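Long-range contacts in inorganic pyrophosphatase (Shewanella sp. AS-11, PDB 6LL8), which probably hydrolyses diphosphate to two phosphates, as a metal-dependent (manganese or magnesium) pyrophosphatase of the DHH family: residues G91-H96 and T119-M124; R112-S117 and T155-D160; T193-L198 and D227-D232. All blocks are in the same frame, centred on the assembly; numbering follows the deposited sequence.

Interaction 1: G91-H96 and T119-M124; sequences GIVDHH and TVIKMM. With MG (magnesium ion), chain D; 2PN (imidodiphosphoric acid), chain I.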
loop_
_atom_site.group_PDB
_atom_site.type_symbol
_atom_site.label_atom_id
_atom_site.label_comp_id
_atom_site.label_asym_id
_atom_site.label_seq_id
_atom_site.Cartn_x
_atom_site.Cartn_y
_atom_site.Cartn_z
ATOM N N GLY A 91 -0.934 17.057 -7.653
ATOM C CA GLY A 91 0.123 16.097 -7.945
ATOM C C GLY A 91 -0.273 14.694 -7.597
ATOM O O GLY A 91 -1.153 14.501 -6.740
ATOM N N ILE A 92 0.385 13.731 -8.223
ATOM C CA ILE A 92 0.326 12.304 -7.865
ATOM C C ILE A 92 1.756 11.802 -7.909
ATOM O O ILE A 92 2.427 11.976 -8.945
ATOM C CB ILE A 92 -0.546 11.475 -8.807
ATOM C CG1 ILE A 92 -1.977 12.044 -8.864
ATOM C CG2 ILE A 92 -0.541 10.014 -8.391
ATOM C CD1 ILE A 92 -2.845 11.381 -9.909
ATOM N N VAL A 93 2.202 11.138 -6.860
ATOM C CA VAL A 93 3.466 10.365 -6.871
ATOM C C VAL A 93 3.093 8.937 -6.540
ATOM O O VAL A 93 2.452 8.683 -5.512
ATOM C CB VAL A 93 4.531 10.958 -5.934
ATOM C CG1 VAL A 93 4.078 11.110 -4.492
ATOM C CG2 VAL A 93 5.798 10.139 -6.034
ATOM N N ASP A 94 3.461 7.990 -7.409
ATOM C CA ASP A 94 2.898 6.637 -7.268
ATOM C C ASP A 94 3.688 5.644 -8.084
ATOM O O ASP A 94 4.569 5.996 -8.870
ATOM C CB ASP A 94 1.420 6.647 -7.669
ATOM C CG ASP A 94 0.657 5.387 -7.323
ATOM O OD1 ASP A 94 1.088 4.679 -6.363
ATOM O OD2 ASP A 94 -0.358 5.118 -7.978
ATOM N N HIS A 95 3.300 4.382 -7.940
ATOM C CA HIS A 95 3.891 3.209 -8.613
ATOM C C HIS A 95 2.823 2.148 -8.901
ATOM O O HIS A 95 3.153 0.979 -9.032
ATOM C CB HIS A 95 5.058 2.663 -7.798
ATOM C CG HIS A 95 4.729 2.117 -6.437
ATOM N ND1 HIS A 95 5.323 0.967 -5.984
ATOM C CD2 HIS A 95 3.966 2.568 -5.410
ATOM C CE1 HIS A 95 4.909 0.759 -4.729
ATOM N NE2 HIS A 95 4.086 1.706 -4.336
ATOM N N HIS A 96 1.561 2.560 -8.991
ATOM C CA HIS A 96 0.433 1.684 -9.349
ATOM C C HIS A 96 -0.010 1.915 -10.786
ATOM O O HIS A 96 0.411 2.890 -11.433
ATOM C CB HIS A 96 -0.763 1.911 -8.408
ATOM C CG HIS A 96 -0.531 1.404 -7.025
ATOM N ND1 HIS A 96 0.120 2.152 -6.040
ATOM C CD2 HIS A 96 -0.861 0.224 -6.432
ATOM C CE1 HIS A 96 0.184 1.416 -4.930
ATOM N NE2 HIS A 96 -0.421 0.244 -5.134
ATOM N N THR A 119 10.679 5.465 -3.390
ATOM C CA THR A 119 11.792 5.458 -4.376
ATOM C C THR A 119 11.629 6.653 -5.305
ATOM O O THR A 119 12.621 7.337 -5.655
ATOM C CB THR A 119 11.842 4.129 -5.102
ATOM O OG1 THR A 119 12.061 3.132 -4.104
ATOM C CG2 THR A 119 12.909 4.072 -6.166
ATOM N N VAL A 120 10.402 6.900 -5.745
ATOM C CA VAL A 120 10.118 8.048 -6.632
ATOM C C VAL A 120 10.290 9.354 -5.846
ATOM O O VAL A 120 10.835 10.329 -6.369
ATOM C CB VAL A 120 8.720 7.933 -7.241
ATOM C CG1 VAL A 120 8.534 9.042 -8.279
ATOM C CG2 VAL A 120 8.487 6.576 -7.871
ATOM N N ILE A 121 9.848 9.425 -4.593
ATOM C CA ILE A 121 10.057 10.647 -3.806
ATOM C C ILE A 121 11.551 10.912 -3.664
ATOM O O ILE A 121 11.950 12.069 -3.741
ATOM C CB ILE A 121 9.311 10.536 -2.467
ATOM C CG1 ILE A 121 7.805 10.439 -2.709
ATOM C CG2 ILE A 121 9.652 11.705 -1.573
ATOM C CD1 ILE A 121 6.991 10.082 -1.483
ATOM N N LYS A 122 12.383 9.897 -3.509
ATOM C CA LYS A 122 13.843 10.138 -3.448
ATOM C C LYS A 122 14.290 10.771 -4.760
ATOM O O LYS A 122 15.122 11.692 -4.733
ATOM C CB LYS A 122 14.555 8.831 -3.121
ATOM C CG LYS A 122 15.941 8.996 -2.558
ATOM C CD LYS A 122 17.000 9.244 -3.492
ATOM C CE LYS A 122 18.341 9.287 -2.744
ATOM N NZ LYS A 122 19.383 9.481 -3.745
ATOM N N MET A 123 13.771 10.311 -5.882
ATOM C CA MET A 123 14.102 10.932 -7.192
ATOM C C MET A 123 13.695 12.404 -7.193
ATOM O O MET A 123 14.396 13.219 -7.808
ATOM C CB MET A 123 13.382 10.236 -8.349
ATOM C CG MET A 123 13.862 8.840 -8.610
ATOM S SD MET A 123 12.713 8.073 -9.803
ATOM C CE MET A 123 13.377 6.413 -9.890
ATOM N N MET A 124 12.607 12.745 -6.527
ATOM C CA MET A 124 12.202 14.161 -6.437
ATOM C C MET A 124 13.197 14.967 -5.605
ATOM O O MET A 124 13.588 16.080 -6.006
ATOM C CB MET A 124 10.789 14.248 -5.867
ATOM C CG MET A 124 9.759 13.563 -6.703
ATOM S SD MET A 124 8.100 13.505 -5.976
ATOM C CE MET A 124 7.601 15.194 -6.191
HETATM MG MG MG D . 3.366 1.611 -2.209
HETATM P P1 2PN I . 1.226 -0.732 -2.092
HETATM O O1 2PN I . 0.224 0.293 -1.568
HETATM O O2 2PN I . 1.728 -1.649 -1.008
HETATM O O3 2PN I . 2.354 -0.053 -2.846
HETATM N N1 2PN I . 0.420 -1.654 -3.191
HETATM P P2 2PN I . -0.111 -3.215 -3.238
HETATM O O4 2PN I . -1.582 -3.103 -3.628
HETATM O O5 2PN I . 0.042 -3.811 -1.855
HETATM O O6 2PN I . 0.697 -3.943 -4.284
#
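Val-93 meets three side chains of helix 117-128. Its CB lies on the side of the strand that faces the helix. From there CG2 stands anti to the backbone N and does most of the touching. CG2 lies 3.7 Å from Val-120 CG1 and 3.9 Å from Ile-121 CG1. It also comes within 4.1 Å of Met-124 SD. The other branch, CG1, is 4.2 Å from Ile-121 CG1. The Val-93 and Val-120 side chains run alongside each other with opposite headings. That of Ile-121 lies nearly perpendicular to Val-93. No hydrogen bond joins the two segments.

The strand runs into the Asp-His-His motif, Asp-94 to His-96, that names the DHH family. His-95 NE2 binds a magnesium ion at 2.2 Å, which Asp-15, Asp-73, Asp-147 and imidodiphosphate O3 also bind. His-96 ND1 donates a nearly straight bond, 179°, to the syn lone pair of Asp-94 OD1. This holds the ring so that NE2 accepts from imidodiphosphate N1 at 2.8 Å. An alanine in place of His-96 would probably leave that N1 without this acceptor and Asp-94 OD1 without one of its donors.

Strand 88-94 lies between parallel strands 68-72 and 108-111. Helix 117-128 packs on this sheet, with Tyr-70 and Trp-110 beside Val-93 and Met-124, while Met-140 of helix 134-147 touches Ile-121.

Interaction 2: R112-S117 and T155-D160; sequences RPVGCS and TCTTAD. Unlike the reference sequence in segment 112-117: Ser-117 (reference Arg).
Gly-115 and Asp-160 form the tight part of this contact. Gly-115 N donates to Asp-160 OD2 at 2.8 Å, on the syn side and 24° out of the carboxylate plane. OD2 takes two more bonds from its own segment. Thr-157 N donates to the anti lone pair of OD2. Thr-157 OG1, set between its backbone N and carbonyl carbon (chi1 70°), reaches OD2 from above the plane at 2.8 Å. Three donors thus grip OD2 and would be expected to favour the charged carboxylate. The other oxygen, OD1, bonds to Thr-119 OG1. A CB on Gly-115 would clash with OD2. Beside the glycine, Val-114 CG1 packs 3.9 Å from Thr-157 OG1.

Thr-157 is the N-cap residue of helix 158-171, and Cys-116 holds the same position before helix 117-128. The contact therefore joins the starts of two helices. Pro-113, earlier in the same loop, is the centre of an inverse gamma turn. The Cys-116 side chain touches Asp-147, a magnesium ligand, and Ser-117 N bonds to Asp-15 OD2.

The other part is looser and wet. One water donates to Pro-113 O at 2.8 Å and to Thr-155 O at 2.7 Å, bridging the segments. A second water lies 2.7 Å from Gly-115 O and also contacts Thr-155 OG1, which bonds to Ser-153 OG. The Thr-155 side chain touches Lys-295 and Lys-296 of helix 294-307.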
loop_
_atom_site.group_PDB
_atom_site.type_symbol
_atom_site.label_atom_id
_atom_site.label_comp_id
_atom_site.label_asym_id
_atom_site.label_seq_id
_atom_site.Cartn_x
_atom_site.Cartn_y
_atom_site.Cartn_z
ATOM N N ARG A 112 6.134 5.914 -11.531
ATOM C CA ARG A 112 7.170 5.026 -12.086
ATOM C C ARG A 112 6.836 3.612 -11.667
ATOM O O ARG A 112 6.432 3.412 -10.519
ATOM C CB ARG A 112 8.559 5.389 -11.557
ATOM C CG ARG A 112 9.003 6.813 -11.835
ATOM C CD ARG A 112 9.337 7.097 -13.276
ATOM N NE ARG A 112 9.947 8.430 -13.328
ATOM C CZ ARG A 112 9.239 9.591 -13.400
ATOM N NH1 ARG A 112 7.925 9.586 -13.510
ATOM N NH2 ARG A 112 9.850 10.750 -13.345
ATOM N N PRO A 113 7.061 2.616 -12.534
ATOM C CA PRO A 113 6.704 1.240 -12.208
ATOM C C PRO A 113 7.811 0.569 -11.393
ATOM O O PRO A 113 8.397 -0.424 -11.805
ATOM C CB PRO A 113 6.488 0.627 -13.589
ATOM C CG PRO A 113 7.489 1.342 -14.430
ATOM C CD PRO A 113 7.461 2.778 -13.943
ATOM N N VAL A 114 8.057 1.138 -10.219
ATOM C CA VAL A 114 9.112 0.715 -9.307
ATOM C C VAL A 114 8.486 0.082 -8.078
ATOM O O VAL A 114 7.263 -0.038 -7.916
ATOM C CB VAL A 114 10.060 1.870 -8.979
ATOM C CG1 VAL A 114 10.790 2.318 -10.252
ATOM C CG2 VAL A 114 9.337 3.024 -8.273
ATOM N N GLY A 115 9.342 -0.323 -7.164
ATOM C CA GLY A 115 8.900 -1.042 -5.965
ATOM C C GLY A 115 8.225 -0.229 -4.898
ATOM O O GLY A 115 7.537 -0.827 -4.089
ATOM N N CYS A 116 8.396 1.083 -4.864
ATOM C CA CYS A 116 7.885 1.874 -3.735
ATOM C C CYS A 116 7.676 3.326 -4.152
ATOM O O CYS A 116 8.543 3.880 -4.846
ATOM C CB CYS A 116 8.846 1.753 -2.576
ATOM S SG CYS A 116 8.278 2.574 -1.079
ATOM N N SER A 117 6.606 3.961 -3.679
ATOM C CA SER A 117 6.432 5.391 -3.957
ATOM C C SER A 117 7.605 6.184 -3.415
ATOM O O SER A 117 7.995 7.208 -4.006
ATOM C CB SER A 117 5.160 5.935 -3.344
ATOM O OG SER A 117 3.991 5.318 -3.829
ATOM N N THR A 155 8.020 -6.545 -7.760
ATOM C CA THR A 155 7.983 -5.112 -8.039
ATOM C C THR A 155 9.334 -4.457 -7.817
ATOM O O THR A 155 9.541 -3.331 -8.252
ATOM C CB THR A 155 6.931 -4.398 -7.208
ATOM O OG1 THR A 155 7.301 -4.554 -5.845
ATOM C CG2 THR A 155 5.551 -4.921 -7.487
ATOM N N CYS A 156 10.236 -5.113 -7.121
ATOM C CA CYS A 156 11.531 -4.492 -6.783
ATOM C C CYS A 156 12.349 -4.297 -8.056
ATOM O O CYS A 156 12.398 -5.183 -8.912
ATOM C CB CYS A 156 12.297 -5.359 -5.796
ATOM S SG CYS A 156 13.727 -4.543 -5.072
ATOM N N THR A 157 12.977 -3.135 -8.154
ATOM C CA THR A 157 13.874 -2.789 -9.257
ATOM C C THR A 157 15.229 -2.411 -8.688
ATOM O O THR A 157 15.389 -2.136 -7.515
ATOM C CB THR A 157 13.317 -1.634 -10.094
ATOM O OG1 THR A 157 13.380 -0.424 -9.343
ATOM C CG2 THR A 157 11.901 -1.896 -10.563
ATOM N N THR A 158 16.222 -2.326 -9.565
ATOM C CA THR A 158 17.556 -1.820 -9.193
ATOM C C THR A 158 17.439 -0.433 -8.551
ATOM O O THR A 158 18.151 -0.140 -7.597
ATOM C CB THR A 158 18.459 -1.758 -10.423
ATOM O OG1 THR A 158 18.490 -3.072 -10.995
ATOM C CG2 THR A 158 19.838 -1.268 -10.060
ATOM N N ALA A 159 16.533 0.402 -9.048
ATOM C CA ALA A 159 16.360 1.746 -8.463
ATOM C C ALA A 159 15.970 1.672 -6.994
ATOM O O ALA A 159 16.440 2.465 -6.206
ATOM C CB ALA A 159 15.369 2.561 -9.236
ATOM N N ASP A 160 15.103 0.728 -6.647
ATOM C CA ASP A 160 14.673 0.592 -5.239
ATOM C C ASP A 160 15.847 0.163 -4.359
ATOM O O ASP A 160 16.009 0.678 -3.252
ATOM C CB ASP A 160 13.555 -0.432 -5.086
ATOM C CG ASP A 160 12.309 -0.066 -5.874
ATOM O OD1 ASP A 160 11.593 0.873 -5.441
ATOM O OD2 ASP A 160 12.070 -0.707 -6.932
HETATM O O HOH W 1 8.319 -2.921 -10.632
HETATM O O HOH W 2 5.632 -2.707 -4.687
#

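Interaction 3: T193-L198 and D227-D232; sequences TPARDL and DDIKAD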
loop_
_atom_site.group_PDB
_atom_site.type_symbol
_atom_site.label_atom_id
_atom_site.label_comp_id
_atom_site.label_asym_id
_atom_site.label_seq_id
_atom_site.Cartn_x
_atom_site.Cartn_y
_atom_site.Cartn_z
ATOM N N THR A 193 -5.941 -10.658 17.628
ATOM C CA THR A 193 -6.536 -9.581 16.804
ATOM C C THR A 193 -7.851 -10.069 16.211
ATOM O O THR A 193 -7.879 -11.135 15.589
ATOM C CB THR A 193 -5.569 -9.163 15.705
ATOM O OG1 THR A 193 -4.340 -8.825 16.334
ATOM C CG2 THR A 193 -6.078 -7.992 14.896
ATOM N N PRO A 194 -8.952 -9.295 16.339
ATOM C CA PRO A 194 -10.220 -9.701 15.742
ATOM C C PRO A 194 -10.106 -9.921 14.229
ATOM O O PRO A 194 -9.383 -9.179 13.539
ATOM C CB PRO A 194 -11.148 -8.528 16.098
ATOM C CG PRO A 194 -10.580 -7.910 17.343
ATOM C CD PRO A 194 -9.086 -8.069 17.150
ATOM N N ALA A 195 -10.868 -10.848 13.697
ATOM C CA ALA A 195 -10.865 -11.159 12.261
ATOM C C ALA A 195 -11.058 -9.882 11.449
ATOM O O ALA A 195 -10.324 -9.690 10.469
ATOM C CB ALA A 195 -11.897 -12.210 11.950
ATOM N N ARG A 196 -12.026 -9.041 11.773
ATOM C CA ARG A 196 -12.310 -7.871 10.917
ATOM C C ARG A 196 -11.097 -6.944 10.895
ATOM O O ARG A 196 -10.809 -6.341 9.850
ATOM C CB ARG A 196 -13.586 -7.154 11.353
ATOM C CG ARG A 196 -13.867 -5.851 10.610
ATOM C CD ARG A 196 -14.044 -6.011 9.103
ATOM N NE ARG A 196 -15.068 -6.959 8.697
ATOM C CZ ARG A 196 -16.326 -6.648 8.436
ATOM N NH1 ARG A 196 -16.745 -5.415 8.524
ATOM N NH2 ARG A 196 -17.171 -7.582 8.053
ATOM N N ASP A 197 -10.410 -6.796 12.019
ATOM C CA ASP A 197 -9.237 -5.905 12.070
ATOM C C ASP A 197 -8.138 -6.464 11.171
ATOM O O ASP A 197 -7.432 -5.668 10.538
ATOM C CB ASP A 197 -8.760 -5.702 13.505
ATOM C CG ASP A 197 -9.693 -4.903 14.408
ATOM O OD1 ASP A 197 -10.556 -4.190 13.880
ATOM O OD2 ASP A 197 -9.464 -4.938 15.609
ATOM N N LEU A 198 -8.003 -7.789 11.070
ATOM C CA LEU A 198 -7.010 -8.368 10.149
ATOM C C LEU A 198 -7.463 -8.196 8.701
ATOM O O LEU A 198 -6.650 -7.804 7.840
ATOM C CB LEU A 198 -6.796 -9.834 10.483
ATOM C CG LEU A 198 -6.124 -10.130 11.820
ATOM C CD1 LEU A 198 -6.100 -11.619 12.063
ATOM C CD2 LEU A 198 -4.721 -9.542 11.895
ATOM N N ASP A 227 -3.744 -20.546 10.953
ATOM C CA ASP A 227 -4.457 -21.837 10.922
ATOM C C ASP A 227 -5.726 -21.777 11.785
ATOM O O ASP A 227 -6.812 -22.185 11.289
ATOM C CB ASP A 227 -3.543 -22.966 11.373
ATOM C CG ASP A 227 -2.462 -23.351 10.370
ATOM O OD1 ASP A 227 -2.553 -22.950 9.212
ATOM O OD2 ASP A 227 -1.582 -24.133 10.766
ATOM N N ASP A 228 -5.646 -21.241 12.992
ATOM C CA ASP A 228 -6.788 -21.327 13.934
ATOM C C ASP A 228 -7.892 -20.334 13.552
ATOM O O ASP A 228 -9.065 -20.615 13.829
ATOM C CB ASP A 228 -6.358 -21.105 15.383
ATOM C CG ASP A 228 -5.480 -22.214 15.942
ATOM O OD1 ASP A 228 -5.425 -23.313 15.337
ATOM O OD2 ASP A 228 -4.848 -21.976 16.988
ATOM N N ILE A 229 -7.540 -19.215 12.919
ATOM C CA ILE A 229 -8.480 -18.075 12.659
ATOM C C ILE A 229 -8.963 -18.110 11.212
ATOM O O ILE A 229 -9.809 -17.278 10.862
ATOM C CB ILE A 229 -7.892 -16.679 13.005
ATOM C CG1 ILE A 229 -8.985 -15.603 13.141
ATOM C CG2 ILE A 229 -6.835 -16.229 12.009
ATOM C CD1 ILE A 229 -8.495 -14.268 13.730
ATOM N N LYS A 230 -8.484 -19.038 10.399
ATOM C CA LYS A 230 -8.810 -19.029 8.949
ATOM C C LYS A 230 -10.323 -19.064 8.724
ATOM O O LYS A 230 -10.836 -18.281 7.896
ATOM C CB LYS A 230 -8.069 -20.140 8.210
ATOM C CG LYS A 230 -8.026 -19.931 6.710
ATOM C CD LYS A 230 -7.117 -20.913 6.032
ATOM C CE LYS A 230 -5.673 -20.704 6.442
ATOM N NZ LYS A 230 -4.773 -21.588 5.686
ATOM N N ALA A 231 -11.044 -19.965 9.372
ATOM C CA ALA A 231 -12.506 -20.050 9.182
ATOM C C ALA A 231 -13.166 -18.723 9.582
ATOM O O ALA A 231 -14.146 -18.316 8.921
ATOM C CB ALA A 231 -13.056 -21.226 9.939
ATOM N N ASP A 232 -12.688 -18.078 10.635
ATOM C CA ASP A 232 -13.208 -16.753 11.082
ATOM C C ASP A 232 -12.933 -15.701 10.005
ATOM O O ASP A 232 -13.791 -14.867 9.748
ATOM C CB ASP A 232 -12.615 -16.350 12.439
ATOM C CG ASP A 232 -13.068 -17.206 13.630
ATOM O OD1 ASP A 232 -14.049 -17.900 13.460
ATOM O OD2 ASP A 232 -12.405 -17.122 14.666
#
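Ile-229 CD1 reaches across to three residues of 193-198. It lies 3.7 Å from Thr-193 O and 3.9 Å from Leu-198 CD1. It is also 4.4 Å from Ala-195 CB. CG1 of Ile-229 is anti to the backbone N, chi1 -162°, and CD1 continues the extended chain, chi2 169°. This holds for the conformer described here; a second is modelled. The isoleucine side chain meets that of Leu-198 at a slant. Ala-195 CB makes a second touch, 3.9 Å from Asp-232 O and 4.2 Å from Asp-232 CB.

The next shell sets these groups in place. Ala-195 and Leu-198 project from the same side of the short helix 195-199, with Pro-194 at its N-cap position. Asp-232 sits in the first turn of helix 230-243. Leu-233 of that helix also touches Ala-195. Farther out, Arg-196 forms salt bridges to Asp-236 and Glu-243, so the two helices are tied by charge as well. Thr-193 OG1 bonds to Val-190 O, and the Leu-198 side chain packs on Val-190.

This is surface packing within the DHHA2 domain. With no hydrogen bond or salt bridge between the two segments, their fit rests on shape and van der Waals touch, and direction-specific ties lie outside them.

Interactions 1 and 2 are neighbours, with centres about 10 Å apart, and their segments alternate along the chain. Both lie on the parallel-sheet side of the fold. Interaction 1 uses strand 88-94 and helix 117-128; interaction 2 uses the loop between strand 108-111 and that helix, packed against the start of helix 158-171. His-95 ND1 bonds to Val-114 O, so the loop of interaction 2 supports the magnesium-binding histidine. Interaction 3 follows later, in the DHHA2 domain. Its centre lies about 34 Å from that of interaction 1 and about 32 Å from that of interaction 2, across the chain's centre. Imidodiphosphate is held from both regions, by DHH His-96 and DHHA2 Lys-204 and Arg-294; interaction 3 lies away from this site.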